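Local coordinates for protein probable enoyl-CoA hydratase/isomerase (Mycobacterium abscessus, PDB 3SWX) that probably hydrates or isomerises enoyl-CoA thioesters as a crotonase-like enzyme, at residues V107-K112 and A133-L138. Sequence-based numbering, arbitrary orientation.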
# COMPACT_ATOMS: atom_id res chain seq x y z
N VAL B 107 18.68 3.87 5.03
CA VAL B 107 18.75 5.00 5.95
C VAL B 107 18.58 4.53 7.39
O VAL B 107 17.65 3.81 7.71
CB VAL B 107 17.73 6.11 5.59
CG1 VAL B 107 17.57 7.10 6.74
CG2 VAL B 107 18.17 6.84 4.31
N ALA B 108 19.53 4.92 8.24
CA ALA B 108 19.54 4.57 9.65
C ALA B 108 19.24 5.83 10.45
O ALA B 108 19.97 6.80 10.35
CB ALA B 108 20.91 4.00 10.06
N VAL B 109 18.17 5.79 11.26
CA VAL B 109 17.70 6.96 11.99
C VAL B 109 17.69 6.74 13.51
O VAL B 109 17.55 5.63 14.00
CB VAL B 109 16.28 7.46 11.51
CG1 VAL B 109 16.25 7.74 9.99
CG2 VAL B 109 15.14 6.50 11.92
N HIS B 110 17.84 7.84 14.23
CA HIS B 110 17.77 7.87 15.69
C HIS B 110 17.41 9.30 16.11
O HIS B 110 17.63 10.23 15.35
CB HIS B 110 19.13 7.51 16.28
CG HIS B 110 20.16 8.59 16.15
ND1 HIS B 110 20.68 8.98 14.93
CD2 HIS B 110 20.77 9.37 17.08
CE1 HIS B 110 21.56 9.94 15.12
NE2 HIS B 110 21.63 10.19 16.42
N GLY B 111 16.87 9.45 17.31
CA GLY B 111 16.44 10.77 17.81
C GLY B 111 15.34 11.36 16.94
O GLY B 111 14.58 10.63 16.30
N LYS B 112 15.27 12.68 16.90
CA LYS B 112 14.27 13.36 16.05
C LYS B 112 14.55 13.25 14.56
O LYS B 112 15.69 13.51 14.07
CB LYS B 112 14.14 14.83 16.43
CG LYS B 112 13.56 14.99 17.82
CD LYS B 112 13.28 16.45 18.15
CE LYS B 112 12.62 16.60 19.51
NZ LYS B 112 12.10 17.98 19.65
N ALA B 133 14.12 6.72 18.07
CA ALA B 133 13.67 7.54 16.94
C ALA B 133 12.26 8.09 17.17
O ALA B 133 11.36 7.34 17.54
CB ALA B 133 13.72 6.74 15.65
N THR B 134 12.10 9.40 17.00
CA THR B 134 10.76 9.99 16.83
C THR B 134 10.67 10.77 15.52
O THR B 134 11.69 11.16 14.94
CB THR B 134 10.35 10.92 17.98
OG1 THR B 134 11.23 12.04 18.00
CG2 THR B 134 10.36 10.20 19.31
N PHE B 135 9.44 11.01 15.06
CA PHE B 135 9.17 11.60 13.75
C PHE B 135 8.10 12.70 13.82
O PHE B 135 7.09 12.55 14.51
CB PHE B 135 8.68 10.52 12.77
CG PHE B 135 9.61 9.33 12.66
CD1 PHE B 135 9.54 8.30 13.58
CD2 PHE B 135 10.53 9.24 11.63
CE1 PHE B 135 10.40 7.22 13.50
CE2 PHE B 135 11.38 8.15 11.53
CZ PHE B 135 11.32 7.14 12.47
N ALA B 136 8.30 13.78 13.07
CA ALA B 136 7.27 14.82 12.96
C ALA B 136 7.32 15.58 11.64
O ALA B 136 8.35 16.20 11.28
CB ALA B 136 7.36 15.78 14.15
N GLN B 137 6.18 15.55 10.93
CA GLN B 137 6.01 16.21 9.67
C GLN B 137 5.47 17.63 9.98
O GLN B 137 4.26 17.91 9.85
CB GLN B 137 5.06 15.39 8.79
CG GLN B 137 5.17 15.66 7.30
CD GLN B 137 6.32 14.94 6.64
OE1 GLN B 137 6.26 13.72 6.41
NE2 GLN B 137 7.38 15.68 6.30
N LEU B 138 6.40 18.51 10.35
CA LEU B 138 6.06 19.81 10.91
C LEU B 138 5.65 20.91 9.91
O LEU B 138 5.27 22.01 10.33
CB LEU B 138 7.24 20.32 11.77
CG LEU B 138 7.58 19.54 13.04
CD1 LEU B 138 8.89 20.06 13.66
CD2 LEU B 138 6.45 19.59 14.09
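In this crotonase-like fold, the chain leaves strand 105-109 of the larger sheet and, after a short turn, starts the small sheet in which strand 112-114 runs parallel to 134-136. V107 pairs by backbone hydrogen bonds with I126 and I128, and A108 with L59. V109 makes the apolar contact: chi1 of -55° sets CG1 anti to the carbonyl carbon and leaves CG2 in the crowded position between backbone N and carbonyl carbon, where V109 CG2 touches A133 CB at 4.0 Å and F135 CZ at 3.9 Å. It meets that ring obliquely, and the two side chains cross at about a right angle. The CA-CB bond of H110 points away from 133-138; its NE2 hydrogen-bonds to the G63 carbonyl and its ring meets H193. The turn passes through G111 with positive phi, a conformation glycine adopts readily, and G111 O accepts a hydrogen bond from T134 N at 2.9 Å. This bond is fairly straight at hydrogen (155°), yet the donor sits above the carbonyl plane. The same G111 O receives a CA-H contact from A133 CA at 3.3 Å. K112 bridges T134 in parallel register, both side chains on one sheet face and pointing the same way, with K112 CG 3.8 Å from T134 OG1.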